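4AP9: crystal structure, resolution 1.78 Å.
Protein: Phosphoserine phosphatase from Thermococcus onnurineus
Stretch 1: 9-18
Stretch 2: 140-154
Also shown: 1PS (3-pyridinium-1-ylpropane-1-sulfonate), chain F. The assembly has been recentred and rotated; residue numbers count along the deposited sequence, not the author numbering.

Stretch 1, residues 9-18: KKVAVIDIEG
Stretch 2, residues 140-154: DKGEFLKRFRDGFIL

The two stretches lie far apart in one chain and bury 501 Å² between them. V11 to D15 lie in a strand that ends at D15. Stretch 2 begins with a helix from K141, passes through a 3-10 segment at 146-147 and a type I turn from F148 to G151, and enters a strand at I153.

The backbones pair in parallel. V11 lies beside I153 and A12 beside L154, each pair with CA atoms 4.8 Å apart. Three hydrogen bonds fix the register: V11 N to F152 O at 3.0 Å, L154 N to V11 O at 2.8 Å, and V13 N to L154 O at 2.8 Å. Both backbones are extended here, with phi/psi -106/129 at V11 and -135/129 at I153. CA-H...O contacts add to it: I153 CA to V11 O and A12 CA to L154 O, both 3.3 Å.

V11 and I153 share one face of the sheet; A12 and L154 share the other. V11 (chi1 t) has CG2 4.0 Å from F148 CD1, and its CG1 lies over a face of the F148 ring (chi1 m). V13 (chi1 t) points toward stretch 2. Its CG1 is 3.9 Å from L145 CD1, and its CG2 is 4.0 Å from I153 CG2 (I153 chi m, t). These branched and aromatic side chains suit a buried, apolar layer.

A salt bridge joins the strand end to the helix start. K141 (m, t, t, t) extends its chain to bring NZ 2.8 Å from D15 OD2 and 2.9 Å from D15 OD1; both hydrogen bonds are weak. D15 uses chi1 t. A water accepts from K141 NZ at 2.7 Å and donates to E17 OE1 at 2.6 Å.

D140 caps the helix, its OD1 accepting from E143 N at 2.8 Å. K141 N donates to 1PS O3 at 3.0 Å, nearly straight at 176°.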

ATOM      1  N   LYS A   9      12.387  -5.932 -19.045  1.00 14.47           N
ATOM      2  CA  LYS A   9      13.796  -6.103 -18.694  1.00 15.49           C
ATOM      3  C   LYS A   9      14.224  -5.327 -17.451  1.00 15.10           C
ATOM      4  O   LYS A   9      13.717  -4.242 -17.185  1.00 14.86           O
ATOM      5  CB  LYS A   9      14.688  -5.694 -19.865  1.00 14.56           C
ATOM      6  CG  LYS A   9      14.513  -6.561 -21.105  1.00 18.31           C
ATOM      7  CD  LYS A   9      15.665  -6.381 -22.080  1.00 22.44           C
ATOM      8  CE  LYS A   9      15.136  -6.156 -23.489  1.00 29.23           C
ATOM      9  NZ  LYS A   9      16.083  -6.656 -24.520  1.00 29.79           N
ATOM     10  N   LYS A  10      15.175  -5.891 -16.710  1.00 16.34           N
ATOM     11  CA  LYS A  10      15.848  -5.152 -15.641  1.00 13.68           C
ATOM     12  C   LYS A  10      16.449  -3.878 -16.203  1.00 15.31           C
ATOM     13  O   LYS A  10      16.886  -3.844 -17.353  1.00 17.27           O
ATOM     14  CB  LYS A  10      16.925  -6.013 -14.961  1.00 15.33           C
ATOM     15  CG  LYS A  10      17.968  -6.624 -15.896  1.00 16.92           C
ATOM     16  CD  LYS A  10      18.658  -7.818 -15.231  1.00 17.09           C
ATOM     17  CE  LYS A  10      19.570  -8.537 -16.196  1.00 19.94           C
ATOM     18  NZ  LYS A  10      18.826  -8.981 -17.393  1.00 21.02           N
ATOM     19  N   VAL A  11      16.470  -2.835 -15.381  1.00 15.80           N
ATOM     20  CA  VAL A  11      16.859  -1.518 -15.832  1.00 12.66           C
ATOM     21  C   VAL A  11      18.245  -1.177 -15.323  1.00 14.08           C
ATOM     22  O   VAL A  11      18.543  -1.353 -14.146  1.00 13.37           O
ATOM     23  CB  VAL A  11      15.840  -0.469 -15.379  1.00 13.99           C
ATOM     24  CG1 VAL A  11      16.296   0.925 -15.766  1.00 15.02           C
ATOM     25  CG2 VAL A  11      14.484  -0.796 -15.990  1.00 15.62           C
ATOM     26  N   ALA A  12      19.101  -0.757 -16.242  1.00 11.88           N
ATOM     27  CA  ALA A  12      20.423  -0.249 -15.901  1.00 13.09           C
ATOM     28  C   ALA A  12      20.359   1.268 -16.012  1.00 13.80           C
ATOM     29  O   ALA A  12      20.247   1.807 -17.120  1.00 15.52           O
ATOM     30  CB  ALA A  12      21.453  -0.803 -16.863  1.00 14.03           C
ATOM     31  N   VAL A  13      20.392   1.958 -14.873  1.00 13.26           N
ATOM     32  CA  VAL A  13      20.366   3.427 -14.855  1.00 11.82           C
ATOM     33  C   VAL A  13      21.793   3.922 -14.694  1.00 14.21           C
ATOM     34  O   VAL A  13      22.502   3.499 -13.768  1.00 12.94           O
ATOM     35  CB  VAL A  13      19.515   3.976 -13.691  1.00 16.21           C
ATOM     36  CG1 VAL A  13      19.510   5.510 -13.676  1.00 17.20           C
ATOM     37  CG2 VAL A  13      18.084   3.455 -13.785  1.00 15.77           C
ATOM     38  N   ILE A  14      22.216   4.796 -15.606  1.00 11.44           N
ATOM     39  CA  ILE A  14      23.518   5.435 -15.492  1.00 12.26           C
ATOM     40  C   ILE A  14      23.383   6.940 -15.292  1.00 13.89           C
ATOM     41  O   ILE A  14      22.820   7.637 -16.143  1.00 12.31           O
ATOM     42  CB  ILE A  14      24.393   5.188 -16.754  1.00 12.00           C
ATOM     43  CG1 ILE A  14      24.543   3.689 -17.030  1.00 12.31           C
ATOM     44  CG2 ILE A  14      25.764   5.856 -16.585  1.00 13.32           C
ATOM     45  CD1 ILE A  14      25.094   3.392 -18.391  1.00 16.03           C
ATOM     46  N   ASP A  15      23.897   7.437 -14.165  1.00 12.28           N
ATOM     47  CA  ASP A  15      24.030   8.874 -13.953  1.00 11.50           C
ATOM     48  C   ASP A  15      25.254   9.309 -14.749  1.00 14.80           C
ATOM     49  O   ASP A  15      26.367   8.896 -14.435  1.00 13.39           O
ATOM     50  CB  ASP A  15      24.201   9.177 -12.464  1.00 12.96           C
ATOM     51  CG  ASP A  15      24.106  10.658 -12.148  1.00 15.02           C
ATOM     52  OD1 ASP A  15      23.467  11.393 -12.924  1.00 13.64           O
ATOM     53  OD2 ASP A  15      24.675  11.090 -11.117  1.00 16.21           O
ATOM     54  N   ILE A  16      25.033  10.113 -15.791  1.00 11.14           N
ATOM     55  CA  ILE A  16      26.040  10.415 -16.808  1.00 11.84           C
ATOM     56  C   ILE A  16      27.322  11.035 -16.255  1.00 13.49           C
ATOM     57  O   ILE A  16      28.421  10.584 -16.567  1.00 14.94           O
ATOM     58  CB  ILE A  16      25.444  11.341 -17.892  1.00 14.43           C
ATOM     59  CG1 ILE A  16      24.338  10.602 -18.638  1.00 14.34           C
ATOM     60  CG2 ILE A  16      26.517  11.791 -18.884  1.00 14.25           C
ATOM     61  CD1 ILE A  16      23.532  11.488 -19.574  1.00 14.47           C
ATOM     62  N   GLU A  17      27.190  12.055 -15.429  1.00 14.35           N
ATOM     63  CA  GLU A  17      28.376  12.787 -14.986  1.00 12.99           C
ATOM     64  C   GLU A  17      29.245  11.963 -14.055  1.00 15.68           C
ATOM     65  O   GLU A  17      28.777  11.447 -13.048  1.00 15.94           O
ATOM     66  CB  GLU A  17      27.975  14.094 -14.308  1.00 16.43           C
ATOM     67  CG  GLU A  17      27.187  15.021 -15.211  1.00 14.69           C
ATOM     68  CD  GLU A  17      26.422  16.069 -14.421  1.00 17.61           C
ATOM     69  OE1 GLU A  17      25.570  15.690 -13.585  1.00 17.61           O
ATOM     70  OE2 GLU A  17      26.672  17.270 -14.632  1.00 15.36           O
ATOM     71  N   GLY A  18      30.523  11.850 -14.392  1.00 16.80           N
ATOM     72  CA  GLY A  18      31.449  11.105 -13.555  1.00 15.34           C
ATOM     73  C   GLY A  18      31.428   9.609 -13.823  1.00 18.18           C
ATOM     74  O   GLY A  18      32.158   8.851 -13.191  1.00 20.22           O
ATOM     75  N   ASP A 140      14.415  14.756  -7.912  1.00 13.70           N
ATOM     76  CA  ASP A 140      15.799  14.323  -7.698  1.00 15.27           C
ATOM     77  C   ASP A 140      15.937  12.929  -8.316  1.00 15.52           C
ATOM     78  O   ASP A 140      14.940  12.337  -8.743  1.00 13.12           O
ATOM     79  CB  ASP A 140      16.168  14.296  -6.206  1.00 17.17           C
ATOM     80  CG  ASP A 140      15.239  13.405  -5.374  1.00 19.64           C
ATOM     81  OD1 ASP A 140      15.209  12.177  -5.591  1.00 17.75           O
ATOM     82  OD2 ASP A 140      14.555  13.926  -4.471  1.00 20.02           O
ATOM     83  N   LYS A 141      17.156  12.397  -8.371  1.00 14.27           N
ATOM     84  CA  LYS A 141      17.377  11.136  -9.080  1.00 16.05           C
ATOM     85  C   LYS A 141      16.694   9.934  -8.441  1.00 15.13           C
ATOM     86  O   LYS A 141      16.235   9.031  -9.148  1.00 16.22           O
ATOM     87  CB  LYS A 141      18.869  10.880  -9.299  1.00 14.35           C
ATOM     88  CG  LYS A 141      19.481  11.875 -10.278  1.00 14.28           C
ATOM     89  CD  LYS A 141      20.985  12.008 -10.106  1.00 14.39           C
ATOM     90  CE  LYS A 141      21.530  13.109 -11.019  1.00 15.01           C
ATOM     91  NZ  LYS A 141      23.004  13.343 -10.845  1.00 14.31           N
ATOM     92  N   GLY A 142      16.606   9.917  -7.116  1.00 15.54           N
ATOM     93  CA  GLY A 142      15.846   8.876  -6.457  1.00 14.79           C
ATOM     94  C   GLY A 142      14.381   8.915  -6.854  1.00 17.40           C
ATOM     95  O   GLY A 142      13.774   7.870  -7.140  1.00 13.35           O
ATOM     96  N   GLU A 143      13.799  10.117  -6.874  1.00 14.67           N
ATOM     97  CA  GLU A 143      12.388  10.237  -7.231  1.00 16.25           C
ATOM     98  C   GLU A 143      12.187   9.764  -8.655  1.00 15.35           C
ATOM     99  O   GLU A 143      11.206   9.080  -8.963  1.00 14.34           O
ATOM    100  CB  GLU A 143      11.892  11.682  -7.103  1.00 17.41           C
ATOM    101  CG  GLU A 143      11.592  12.114  -5.694  1.00 24.45           C
ATOM    102  CD  GLU A 143      10.640  11.168  -4.989  1.00 22.91           C
ATOM    103  OE1 GLU A 143       9.476  11.043  -5.424  1.00 23.61           O
ATOM    104  OE2 GLU A 143      11.067  10.559  -3.998  1.00 28.98           O
ATOM    105  N   PHE A 144      13.128  10.114  -9.529  1.00 15.11           N
ATOM    106  CA  PHE A 144      13.022   9.708 -10.923  1.00 16.59           C
ATOM    107  C   PHE A 144      12.980   8.185 -11.071  1.00 16.13           C
ATOM    108  O   PHE A 144      12.243   7.658 -11.902  1.00 16.45           O
ATOM    109  CB  PHE A 144      14.167  10.264 -11.770  1.00 15.40           C
ATOM    110  CG  PHE A 144      14.115   9.815 -13.195  1.00 15.74           C
ATOM    111  CD1 PHE A 144      13.132  10.297 -14.043  1.00 16.73           C
ATOM    112  CD2 PHE A 144      15.027   8.899 -13.681  1.00 16.59           C
ATOM    113  CE1 PHE A 144      13.067   9.863 -15.362  1.00 16.93           C
ATOM    114  CE2 PHE A 144      14.966   8.471 -15.005  1.00 17.12           C
ATOM    115  CZ  PHE A 144      13.984   8.963 -15.833  1.00 15.89           C
ATOM    116  N   LEU A 145      13.780   7.486 -10.276  1.00 14.59           N
ATOM    117  CA  LEU A 145      13.829   6.020 -10.336  1.00 15.14           C
ATOM    118  C   LEU A 145      12.497   5.320 -10.041  1.00 15.17           C
ATOM    119  O   LEU A 145      12.316   4.165 -10.422  1.00 13.28           O
ATOM    120  CB  LEU A 145      14.926   5.463  -9.426  1.00 16.81           C
ATOM    121  CG  LEU A 145      16.240   5.034 -10.093  1.00 19.13           C
ATOM    122  CD1 LEU A 145      16.879   6.176 -10.859  1.00 20.55           C
ATOM    123  CD2 LEU A 145      17.219   4.452  -9.071  1.00 19.33           C
ATOM    124  N   LYS A 146      11.588   6.010  -9.358  1.00 15.52           N
ATOM    125  CA  LYS A 146      10.246   5.477  -9.107  1.00 16.17           C
ATOM    126  C   LYS A 146       9.530   5.113 -10.405  1.00 15.79           C
ATOM    127  O   LYS A 146       8.579   4.337 -10.405  1.00 15.73           O
ATOM    128  CB  LYS A 146       9.400   6.480  -8.320  1.00 17.84           C
ATOM    129  CG  LYS A 146       9.826   6.689  -6.880  1.00 19.16           C
ATOM    130  CD  LYS A 146       8.891   7.678  -6.199  1.00 22.41           C
ATOM    131  CE  LYS A 146       9.192   7.818  -4.718  1.00 28.06           C
ATOM    132  NZ  LYS A 146       8.323   8.849  -4.059  1.00 31.34           N
ATOM    133  N   ARG A 147       9.991   5.697 -11.509  1.00 14.67           N
ATOM    134  CA  ARG A 147       9.476   5.386 -12.837  1.00 16.67           C
ATOM    135  C   ARG A 147       9.627   3.897 -13.178  1.00 15.90           C
ATOM    136  O   ARG A 147       8.861   3.336 -13.967  1.00 17.17           O
ATOM    137  CB  ARG A 147      10.273   6.231 -13.828  1.00 20.04           C
ATOM    138  CG  ARG A 147       9.736   6.281 -15.215  1.00 24.94           C
ATOM    139  CD  ARG A 147      10.369   7.459 -15.943  1.00 19.99           C
ATOM    140  NE  ARG A 147       9.736   8.728 -15.593  1.00 21.38           N
ATOM    141  CZ  ARG A 147       9.508   9.696 -16.479  1.00 21.75           C
ATOM    142  NH1 ARG A 147       9.878   9.522 -17.741  1.00 21.14           N
ATOM    143  NH2 ARG A 147       8.926  10.833 -16.110  1.00 20.80           N
ATOM    144  N   PHE A 148      10.625   3.266 -12.566  1.00 13.41           N
ATOM    145  CA  PHE A 148      10.955   1.879 -12.837  1.00 15.02           C
ATOM    146  C   PHE A 148      10.728   0.999 -11.608  1.00 14.81           C
ATOM    147  O   PHE A 148      11.407  -0.000 -11.416  1.00 15.98           O
ATOM    148  CB  PHE A 148      12.409   1.811 -13.322  1.00 14.69           C
ATOM    149  CG  PHE A 148      12.694   2.796 -14.416  1.00 15.57           C
ATOM    150  CD1 PHE A 148      12.244   2.558 -15.702  1.00 15.17           C
ATOM    151  CD2 PHE A 148      13.360   3.977 -14.150  1.00 17.14           C
ATOM    152  CE1 PHE A 148      12.475   3.474 -16.715  1.00 18.30           C
ATOM    153  CE2 PHE A 148      13.584   4.901 -15.154  1.00 15.32           C
ATOM    154  CZ  PHE A 148      13.149   4.654 -16.430  1.00 17.04           C
ATOM    155  N   ARG A 149       9.748   1.370 -10.794  1.00 14.26           N
ATOM    156  CA  ARG A 149       9.504   0.692  -9.527  1.00 15.38           C
ATOM    157  C   ARG A 149       8.952  -0.716  -9.709  1.00 17.05           C
ATOM    158  O   ARG A 149       9.047  -1.530  -8.804  1.00 16.39           O
ATOM    159  CB  ARG A 149       8.552   1.510  -8.654  1.00 18.36           C
ATOM    160  CG  ARG A 149       7.156   1.670  -9.249  1.00 19.94           C
ATOM    161  CD  ARG A 149       6.316   2.688  -8.478  1.00 21.61           C
ATOM    162  NE  ARG A 149       5.902   2.212  -7.158  1.00 23.00           N
ATOM    163  CZ  ARG A 149       4.727   1.640  -6.906  1.00 27.19           C
ATOM    164  NH1 ARG A 149       3.847   1.458  -7.886  1.00 26.19           N
ATOM    165  NH2 ARG A 149       4.432   1.245  -5.676  1.00 31.24           N
ATOM    166  N   ASP A 150       8.390  -1.011 -10.875  1.00 15.57           N
ATOM    167  CA  ASP A 150       7.778  -2.319 -11.085  1.00 16.88           C
ATOM    168  C   ASP A 150       8.771  -3.426 -11.428  1.00 17.78           C
ATOM    169  O   ASP A 150       8.402  -4.594 -11.502  1.00 16.76           O
ATOM    170  CB  ASP A 150       6.664  -2.231 -12.130  1.00 20.16           C
ATOM    171  CG  ASP A 150       5.507  -1.385 -11.659  1.00 24.05           C
ATOM    172  OD1 ASP A 150       5.063  -1.603 -10.513  1.00 23.49           O
ATOM    173  OD2 ASP A 150       5.052  -0.495 -12.418  1.00 25.44           O
ATOM    174  N   GLY A 151      10.035  -3.065 -11.626  1.00 15.40           N
ATOM    175  CA  GLY A 151      11.047  -4.065 -11.880  1.00 17.01           C
ATOM    176  C   GLY A 151      12.295  -3.826 -11.059  1.00 16.10           C
ATOM    177  O   GLY A 151      12.289  -3.031 -10.110  1.00 14.70           O
ATOM    178  N   PHE A 152      13.364  -4.517 -11.434  1.00 11.22           N
ATOM    179  CA  PHE A 152      14.654  -4.413 -10.747  1.00 14.26           C
ATOM    180  C   PHE A 152      15.562  -3.362 -11.366  1.00 14.75           C
ATOM    181  O   PHE A 152      15.449  -3.065 -12.541  1.00 13.99           O
ATOM    182  CB  PHE A 152      15.335  -5.776 -10.717  1.00 13.49           C
ATOM    183  CG  PHE A 152      14.642  -6.751  -9.814  1.00 16.59           C
ATOM    184  CD1 PHE A 152      14.952  -6.798  -8.472  1.00 17.03           C
ATOM    185  CD2 PHE A 152      13.657  -7.588 -10.304  1.00 17.68           C
ATOM    186  CE1 PHE A 152      14.300  -7.690  -7.616  1.00 20.98           C
ATOM    187  CE2 PHE A 152      13.003  -8.474  -9.464  1.00 16.63           C
ATOM    188  CZ  PHE A 152      13.324  -8.519  -8.118  1.00 19.02           C
ATOM    189  N   ILE A 153      16.454  -2.791 -10.566  1.00 12.46           N
ATOM    190  CA  ILE A 153      17.312  -1.722 -11.060  1.00 13.10           C
ATOM    191  C   ILE A 153      18.761  -1.894 -10.651  1.00 14.34           C
ATOM    192  O   ILE A 153      19.060  -2.118  -9.477  1.00 15.19           O
ATOM    193  CB  ILE A 153      16.855  -0.379 -10.497  1.00 12.93           C
ATOM    194  CG1 ILE A 153      15.428  -0.051 -10.968  1.00 12.65           C
ATOM    195  CG2 ILE A 153      17.850   0.727 -10.882  1.00 14.20           C
ATOM    196  CD1 ILE A 153      14.829   1.163 -10.235  1.00 14.78           C
ATOM    197  N   LEU A 154      19.657  -1.805 -11.626  1.00 12.12           N
ATOM    198  CA  LEU A 154      21.073  -1.660 -11.334  1.00 14.22           C
ATOM    199  C   LEU A 154      21.408  -0.193 -11.602  1.00 12.51           C
ATOM    200  O   LEU A 154      21.173   0.297 -12.703  1.00 14.37           O
ATOM    201  CB  LEU A 154      21.885  -2.561 -12.257  1.00 14.33           C
ATOM    202  CG  LEU A 154      23.383  -2.277 -12.383  1.00 16.16           C
ATOM    203  CD1 LEU A 154      24.098  -2.581 -11.053  1.00 13.90           C
ATOM    204  CD2 LEU A 154      23.954  -3.110 -13.509  1.00 15.59           C
TER
HETATM  205  N1  1PS F 202      23.116  15.568  -4.503  1.00 27.75           N
HETATM  206  C1  1PS F 202      23.061  16.163  -3.305  1.00 24.45           C
HETATM  207  C2  1PS F 202      24.204  16.295  -2.529  1.00 20.19           C
HETATM  208  C3  1PS F 202      24.271  15.083  -4.985  1.00 21.24           C
HETATM  209  C4  1PS F 202      25.448  15.169  -4.254  1.00 22.45           C
HETATM  210  C5  1PS F 202      25.425  15.792  -3.000  1.00 23.04           C
HETATM  211  C6  1PS F 202      21.909  15.488  -5.286  1.00 25.47           C
HETATM  212  C7  1PS F 202      22.117  14.647  -6.503  1.00 25.00           C
HETATM  213  C8  1PS F 202      21.584  15.320  -7.739  1.00 24.81           C
HETATM  214  S1  1PS F 202      19.831  15.079  -7.819  1.00 27.59           S
HETATM  215  O1  1PS F 202      19.430  15.135  -9.236  1.00 26.37           O
HETATM  216  O2  1PS F 202      19.147  16.164  -7.140  1.00 26.43           O
HETATM  217  O3  1PS F 202      19.527  13.847  -7.151  1.00 22.59           O
HETATM  218  O   HOH W   1      23.457  15.708 -12.156  1.00 14.62           O